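Long-range contacts in aminoglycoside 3'-phosphotransferase AphA1-IAB (Acinetobacter baumannii, PDB 4FEX), which transfers phosphate from ATP to the 3'-hydroxyl of kanamycin and related aminoglycosides, and so makes the bacterium resistant to them: residues A[53-58]-A[94-99]; A[64-69]-A[86-91]. All blocks are in the same frame, centred on the assembly; numbering follows the deposited sequence.

Interaction 1: residues A[53-58]-A[94-99]. With 0TO (N-(3-chlorophenyl)-6,7-dimethoxyquinazolin-4-amine), chain G.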
loop_
_atom_site.group_PDB
_atom_site.type_symbol
_atom_site.label_atom_id
_atom_site.label_comp_id
_atom_site.label_asym_id
_atom_site.label_seq_id
_atom_site.Cartn_x
_atom_site.Cartn_y
_atom_site.Cartn_z
ATOM N N LEU A 53 13.117 13.470 5.766
ATOM C CA LEU A 53 13.370 12.645 4.596
ATOM C C LEU A 53 13.334 11.183 4.978
ATOM O O LEU A 53 13.663 10.833 6.109
ATOM C CB LEU A 53 14.745 12.951 3.995
ATOM C CG LEU A 53 15.089 14.283 3.318
ATOM C CD1 LEU A 53 16.365 14.110 2.521
ATOM C CD2 LEU A 53 13.990 14.775 2.419
ATOM N N PHE A 54 12.943 10.322 4.046
ATOM C CA PHE A 54 13.120 8.892 4.269
ATOM C C PHE A 54 14.098 8.303 3.274
ATOM O O PHE A 54 14.097 8.663 2.104
ATOM C CB PHE A 54 11.793 8.142 4.205
ATOM C CG PHE A 54 10.904 8.391 5.379
ATOM C CD1 PHE A 54 11.039 7.642 6.537
ATOM C CD2 PHE A 54 9.939 9.372 5.333
ATOM C CE1 PHE A 54 10.216 7.871 7.620
ATOM C CE2 PHE A 54 9.120 9.605 6.406
ATOM C CZ PHE A 54 9.251 8.854 7.548
ATOM N N LEU A 55 14.933 7.396 3.749
ATOM C CA LEU A 55 15.857 6.687 2.899
ATOM C C LEU A 55 15.536 5.211 3.068
ATOM O O LEU A 55 15.661 4.679 4.165
ATOM C CB LEU A 55 17.288 7.004 3.337
ATOM C CG LEU A 55 18.473 6.322 2.653
ATOM C CD1 LEU A 55 18.467 6.550 1.151
ATOM C CD2 LEU A 55 19.764 6.846 3.245
ATOM N N LYS A 56 15.061 4.563 2.007
ATOM C CA LYS A 56 14.777 3.125 2.035
ATOM C C LYS A 56 16.031 2.426 1.526
ATOM O O LYS A 56 16.643 2.903 0.574
ATOM C CB LYS A 56 13.579 2.773 1.136
ATOM C CG LYS A 56 12.258 2.427 1.849
ATOM C CD LYS A 56 11.458 1.383 1.049
ATOM C CE LYS A 56 10.180 0.905 1.762
ATOM N NZ LYS A 56 9.811 -0.559 1.525
ATOM N N HIS A 57 16.445 1.328 2.165
ATOM C CA HIS A 57 17.588 0.562 1.653
ATOM C C HIS A 57 17.282 -0.909 1.551
ATOM O O HIS A 57 16.876 -1.540 2.524
ATOM C CB HIS A 57 18.853 0.761 2.484
ATOM C CG HIS A 57 19.989 -0.128 2.074
ATOM N ND1 HIS A 57 20.925 -0.603 2.966
ATOM C CD2 HIS A 57 20.341 -0.629 0.865
ATOM C CE1 HIS A 57 21.801 -1.361 2.330
ATOM N NE2 HIS A 57 21.466 -1.398 1.055
ATOM N N GLY A 58 17.488 -1.452 0.361
ATOM C CA GLY A 58 17.233 -2.851 0.115
ATOM C C GLY A 58 18.502 -3.502 -0.383
ATOM O O GLY A 58 19.232 -2.922 -1.193
ATOM N N ASP A 94 22.436 -3.471 -4.295
ATOM C CA ASP A 94 21.864 -2.483 -3.376
ATOM C C ASP A 94 21.102 -1.335 -4.038
ATOM O O ASP A 94 21.595 -0.650 -4.932
ATOM C CB ASP A 94 22.946 -1.920 -2.454
ATOM C CG ASP A 94 23.540 -2.976 -1.547
ATOM O OD1 ASP A 94 24.531 -3.598 -1.976
ATOM O OD2 ASP A 94 23.022 -3.183 -0.415
ATOM N N ALA A 95 19.886 -1.125 -3.567
ATOM C CA ALA A 95 19.099 0.015 -3.991
ATOM C C ALA A 95 18.931 1.003 -2.830
ATOM O O ALA A 95 18.617 0.614 -1.704
ATOM C CB ALA A 95 17.745 -0.448 -4.521
ATOM N N TRP A 96 19.155 2.280 -3.097
ATOM C CA TRP A 96 18.927 3.294 -2.085
ATOM C C TRP A 96 17.911 4.286 -2.637
ATOM O O TRP A 96 18.017 4.706 -3.786
ATOM C CB TRP A 96 20.237 3.994 -1.745
ATOM C CG TRP A 96 21.320 3.045 -1.364
ATOM C CD1 TRP A 96 22.055 2.235 -2.198
ATOM C CD2 TRP A 96 21.796 2.794 -0.042
ATOM N NE1 TRP A 96 22.960 1.496 -1.460
ATOM C CE2 TRP A 96 22.818 1.826 -0.137
ATOM C CE3 TRP A 96 21.463 3.303 1.214
ATOM C CZ2 TRP A 96 23.499 1.364 0.971
ATOM C CZ3 TRP A 96 22.140 2.837 2.312
ATOM C CH2 TRP A 96 23.145 1.880 2.188
ATOM N N LEU A 97 16.921 4.639 -1.820
ATOM C CA LEU A 97 15.845 5.532 -2.237
ATOM C C LEU A 97 15.600 6.639 -1.226
ATOM O O LEU A 97 15.112 6.375 -0.143
ATOM C CB LEU A 97 14.542 4.747 -2.446
ATOM C CG LEU A 97 13.362 5.636 -2.864
ATOM C CD1 LEU A 97 13.779 6.643 -3.919
ATOM C CD2 LEU A 97 12.238 4.797 -3.383
ATOM N N LEU A 98 15.903 7.878 -1.603
ATOM C CA LEU A 98 15.690 9.029 -0.734
ATOM C C LEU A 98 14.489 9.835 -1.204
ATOM O O LEU A 98 14.455 10.289 -2.349
ATOM C CB LEU A 98 16.937 9.921 -0.721
ATOM C CG LEU A 98 17.095 10.961 0.404
ATOM C CD1 LEU A 98 17.232 10.281 1.778
ATOM C CD2 LEU A 98 18.277 11.904 0.130
ATOM N N THR A 99 13.510 10.019 -0.321
ATOM C CA THR A 99 12.305 10.784 -0.656
ATOM C C THR A 99 11.981 11.849 0.391
ATOM O O THR A 99 12.486 11.814 1.515
ATOM C CB THR A 99 11.089 9.859 -0.805
ATOM O OG1 THR A 99 10.966 9.043 0.371
ATOM C CG2 THR A 99 11.260 8.951 -2.023
HETATM C C21 0TO G . 9.397 4.916 1.258
HETATM C C20 0TO G . 8.760 6.143 1.134
HETATM CL CL 0TO G . 8.821 7.021 -0.354
HETATM C C18 0TO G . 8.055 6.689 2.206
HETATM C C19 0TO G . 9.302 4.265 2.483
HETATM C C17 0TO G . 8.566 4.810 3.545
HETATM C C7 0TO G . 8.015 6.086 3.460
HETATM N N6 0TO G . 7.244 6.560 4.450
HETATM C C4 0TO G . 6.644 7.773 4.519
HETATM N N5 0TO G . 6.933 8.819 3.710
HETATM C C8 0TO G . 6.376 10.016 3.880
HETATM N N9 0TO G . 5.557 10.282 4.891
HETATM C C2 0TO G . 5.874 8.071 5.633
HETATM C C1 0TO G . 5.278 9.321 5.768
HETATM C C3 0TO G . 5.561 7.051 6.512
HETATM C C10 0TO G . 4.710 7.297 7.580
HETATM O O11 0TO G . 4.437 6.285 8.451
HETATM C C14 0TO G . 3.319 5.506 7.944
HETATM C C12 0TO G . 4.142 8.561 7.748
HETATM C C15 0TO G . 4.432 9.581 6.832
HETATM O O13 0TO G . 3.308 8.789 8.807
HETATM C C16 0TO G . 3.472 10.142 9.260
#
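His57 and Trp96 sit opposite each other in a non-hydrogen-bonded pair, and their rings stack face to face: the imidazole lies over the six-membered ring of Trp96, the centroids 3.6 Å apart and the planes only 8° from parallel. The stacked imidazole also gives a hydrogen bond at its edge. NE2 of His57 donates to OD2 of Asp94 at 2.8 Å, in the imidazole plane and on the anti side of the carboxylate. With CG anti to the backbone N (chi1 173°), the imidazole is carried across toward the neighbouring strand; stack and hydrogen bond together should fix its rotation.

The backbones run antiparallel, and Phe54, Lys56 and Gly58 each form a hydrogen-bonded pair with Thr99, Leu97 and Ala95 in turn. Thr99 N, for example, donates to Phe54 O at 2.8 Å. Strands 53-59 and 94-100 are neighbours in the five-stranded antiparallel sheet of the N-terminal lobe, which this kinase-like fold shares with protein kinases.

On the face that carries His57 and Trp96, apolar contacts continue the packing: CB of Leu55 meets CD1 of Leu98 at 3.6 Å, and CD1 of Leu53 reaches CD2 of Leu98.

The other face receives the bound quinazoline. One face of the Phe54 ring covers its linking amine and pyrimidine part, CD2 of Phe54 standing 3.5 Å from N5 of the ligand. The aliphatic chain of Lys56 runs along the chlorophenyl ring, with CG of Lys56 3.5 Å from ligand C19, while Thr99 borders the chlorine.

Interaction 2: residues A[64-69]-A[86-91]. With 0TO (N-(3-chlorophenyl)-6,7-dimethoxyquinazolin-4-amine), chain G.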
loop_
_atom_site.group_PDB
_atom_site.type_symbol
_atom_site.label_atom_id
_atom_site.label_comp_id
_atom_site.label_asym_id
_atom_site.label_seq_id
_atom_site.Cartn_x
_atom_site.Cartn_y
_atom_site.Cartn_z
ATOM N N ASN A 64 15.378 -5.107 -5.551
ATOM C CA ASN A 64 14.419 -5.096 -6.652
ATOM C C ASN A 64 13.149 -4.394 -6.220
ATOM O O ASN A 64 12.561 -3.617 -6.974
ATOM C CB ASN A 64 14.078 -6.510 -7.133
ATOM C CG ASN A 64 15.228 -7.178 -7.857
ATOM O OD1 ASN A 64 16.178 -6.524 -8.285
ATOM N ND2 ASN A 64 15.146 -8.492 -7.998
ATOM N N ASP A 65 12.754 -4.656 -4.983
ATOM C CA ASP A 65 11.531 -4.102 -4.436
ATOM C C ASP A 65 11.658 -2.609 -4.233
ATOM O O ASP A 65 10.763 -1.858 -4.606
ATOM C CB ASP A 65 11.179 -4.817 -3.143
ATOM C CG ASP A 65 11.301 -6.325 -3.284
ATOM O OD1 ASP A 65 10.953 -6.823 -4.391
ATOM O OD2 ASP A 65 11.773 -6.998 -2.324
ATOM N N VAL A 66 12.773 -2.163 -3.670
ATOM C CA VAL A 66 13.016 -0.727 -3.599
ATOM C C VAL A 66 13.018 -0.110 -5.003
ATOM O O VAL A 66 12.507 1.001 -5.202
ATOM C CB VAL A 66 14.327 -0.399 -2.883
ATOM C CG1 VAL A 66 14.447 1.085 -2.666
ATOM C CG2 VAL A 66 14.371 -1.103 -1.561
ATOM N N THR A 67 13.563 -0.843 -5.974
ATOM C CA THR A 67 13.600 -0.343 -7.339
ATOM C C THR A 67 12.190 -0.175 -7.895
ATOM O O THR A 67 11.859 0.847 -8.512
ATOM C CB THR A 67 14.426 -1.240 -8.287
ATOM O OG1 THR A 67 15.790 -1.309 -7.847
ATOM C CG2 THR A 67 14.410 -0.655 -9.689
ATOM N N ASP A 68 11.354 -1.177 -7.658
ATOM C CA ASP A 68 9.990 -1.156 -8.157
ATOM C C ASP A 68 9.220 0.045 -7.619
ATOM O O ASP A 68 8.352 0.607 -8.298
ATOM C CB ASP A 68 9.267 -2.449 -7.790
ATOM C CG ASP A 68 9.803 -3.654 -8.535
ATOM O OD1 ASP A 68 10.560 -3.473 -9.524
ATOM O OD2 ASP A 68 9.448 -4.787 -8.133
ATOM N N GLU A 69 9.548 0.447 -6.399
ATOM C CA GLU A 69 8.839 1.542 -5.760
ATOM C C GLU A 69 9.261 2.878 -6.361
ATOM O O GLU A 69 8.431 3.761 -6.599
ATOM C CB GLU A 69 9.079 1.533 -4.253
ATOM C CG GLU A 69 8.182 2.494 -3.505
ATOM C CD GLU A 69 8.435 2.515 -2.007
ATOM O OE1 GLU A 69 9.256 1.691 -1.519
ATOM O OE2 GLU A 69 7.801 3.362 -1.331
ATOM N N LYS A 86 14.053 12.568 -4.126
ATOM C CA LYS A 86 15.200 13.446 -4.131
ATOM C C LYS A 86 16.394 12.721 -4.771
ATOM O O LYS A 86 17.211 13.351 -5.429
ATOM C CB LYS A 86 15.508 13.980 -2.720
ATOM C CG LYS A 86 16.700 14.942 -2.682
ATOM C CD LYS A 86 16.732 15.857 -1.442
ATOM C CE LYS A 86 17.926 16.839 -1.493
ATOM N NZ LYS A 86 18.333 17.440 -0.169
ATOM N N HIS A 87 16.464 11.397 -4.636
ATOM C CA HIS A 87 17.652 10.665 -5.077
ATOM C C HIS A 87 17.511 9.143 -5.025
ATOM O O HIS A 87 17.026 8.595 -4.046
ATOM C CB HIS A 87 18.820 11.058 -4.187
ATOM C CG HIS A 87 20.154 10.845 -4.820
ATOM N ND1 HIS A 87 21.033 11.879 -5.059
ATOM C CD2 HIS A 87 20.757 9.721 -5.270
ATOM C CE1 HIS A 87 22.125 11.400 -5.631
ATOM N NE2 HIS A 87 21.984 10.093 -5.767
ATOM N N PHE A 88 17.962 8.457 -6.063
ATOM C CA PHE A 88 17.903 7.001 -6.093
ATOM C C PHE A 88 19.212 6.437 -6.595
ATOM O O PHE A 88 19.780 6.966 -7.543
ATOM C CB PHE A 88 16.767 6.505 -6.999
ATOM C CG PHE A 88 16.761 5.009 -7.207
ATOM C CD1 PHE A 88 16.200 4.163 -6.257
ATOM C CD2 PHE A 88 17.307 4.447 -8.351
ATOM C CE1 PHE A 88 16.178 2.770 -6.444
ATOM C CE2 PHE A 88 17.307 3.053 -8.547
ATOM C CZ PHE A 88 16.734 2.213 -7.590
ATOM N N ILE A 89 19.683 5.358 -5.971
ATOM C CA ILE A 89 20.884 4.661 -6.426
ATOM C C ILE A 89 20.646 3.162 -6.527
ATOM O O ILE A 89 20.188 2.542 -5.574
ATOM C CB ILE A 89 22.067 4.861 -5.452
ATOM C CG1 ILE A 89 22.499 6.326 -5.385
ATOM C CG2 ILE A 89 23.234 3.965 -5.840
ATOM C CD1 ILE A 89 23.512 6.605 -4.279
ATOM N N ARG A 90 20.960 2.576 -7.672
ATOM C CA ARG A 90 20.973 1.125 -7.790
ATOM C C ARG A 90 22.373 0.648 -8.174
ATOM O O ARG A 90 23.032 1.230 -9.044
ATOM C CB ARG A 90 19.960 0.661 -8.831
ATOM C CG ARG A 90 20.132 -0.791 -9.236
ATOM C CD ARG A 90 19.227 -1.691 -8.455
ATOM N NE ARG A 90 19.816 -3.012 -8.277
ATOM C CZ ARG A 90 19.120 -4.143 -8.278
ATOM N NH1 ARG A 90 17.802 -4.110 -8.463
ATOM N NH2 ARG A 90 19.741 -5.306 -8.101
ATOM N N THR A 91 22.820 -0.403 -7.500
ATOM C CA THR A 91 24.085 -1.074 -7.785
ATOM C C THR A 91 23.726 -2.553 -7.839
ATOM O O THR A 91 22.584 -2.896 -7.533
ATOM C CB THR A 91 25.118 -0.807 -6.678
ATOM O OG1 THR A 91 24.726 -1.484 -5.470
ATOM C CG2 THR A 91 25.291 0.704 -6.440
HETATM C C21 0TO G . 9.397 4.916 1.258
HETATM C C20 0TO G . 8.760 6.143 1.134
HETATM CL CL 0TO G . 8.821 7.021 -0.354
HETATM C C18 0TO G . 8.055 6.689 2.206
HETATM C C19 0TO G . 9.302 4.265 2.483
HETATM C C17 0TO G . 8.566 4.810 3.545
HETATM C C7 0TO G . 8.015 6.086 3.460
HETATM N N6 0TO G . 7.244 6.560 4.450
HETATM C C4 0TO G . 6.644 7.773 4.519
HETATM N N5 0TO G . 6.933 8.819 3.710
HETATM C C8 0TO G . 6.376 10.016 3.880
HETATM N N9 0TO G . 5.557 10.282 4.891
HETATM C C2 0TO G . 5.874 8.071 5.633
HETATM C C1 0TO G . 5.278 9.321 5.768
HETATM C C3 0TO G . 5.561 7.051 6.512
HETATM C C10 0TO G . 4.710 7.297 7.580
HETATM O O11 0TO G . 4.437 6.285 8.451
HETATM C C14 0TO G . 3.319 5.506 7.944
HETATM C C12 0TO G . 4.142 8.561 7.748
HETATM C C15 0TO G . 4.432 9.581 6.832
HETATM O O13 0TO G . 3.308 8.789 8.807
HETATM C C16 0TO G . 3.472 10.142 9.260
#
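Asn64 opens the contact on the helix side by accepting a hydrogen bond from Arg90. Its OD1 is met at 2.9 Å by NH1 of Arg90, with an N-H...O angle of 174°. The donor lies in the carbonyl plane of the amide, and OD1 in turn lies in the guanidinium plane, although the two flat groups are turned 38° against each other. Arg90 is held from its own side as well: its NE donates to the carbonyl O of Thr91, and its NH2 to the backbone of Pro92. Bonds to the turn after the strand and to the helix thus use all three nitrogens and should limit rotation of the guanidinium.

Val66, buried against the sheet, touches the Phe88 ring lightly, CG1 of Val66 lying 4.5 Å from CE1 of Phe88. The same valine packs on Ala95 and Leu97 of strand 94-100. Helix 61-76 lies against one face of the N-lobe sheet, in the position that helix C takes in protein kinases, as expected of this family. Here it meets an edge strand, 85-90; the axes of 64-69 and 87-90 come within 9.8 Å.

Thr67 touches both large strand side chains through OG1, which stands at the edge of the Phe88 ring, 3.7 Å from CZ of Phe88, and 3.5 Å from CD of Arg90. The hydroxyl is hydrogen-bonded to the carbonyl O of Ala63, one turn back in the helix. The trans chi1 of Phe88 (173°) extends its ring from the strand toward the helix.

At Glu69 the helix has turned to the ligand: OE2 of Glu69 comes within 3.4 Å of C21 on the chlorophenyl ring.

Overall arrangement
After strands 28-32 and 40-45 the chain enters strand 53-59 and passes directly into helix 61-76, then reaches edge strand 85-90 and turns back into strand 94-100. Interaction 1 closes the outer loop by pairing 53-58 with 94-99, two inner strands of the sheet. Interaction 2 is nested inside that loop, setting 64-69 of the helix against 86-91. The centres of the two contacts are about 7 Å apart, and backbone hydrogen bonds of Trp96 with Ile89 and Leu98 with His87 join their strands. Helix and sheet are thereby tied together within the N-terminal lobe, and both contacts reach the bound quinazoline.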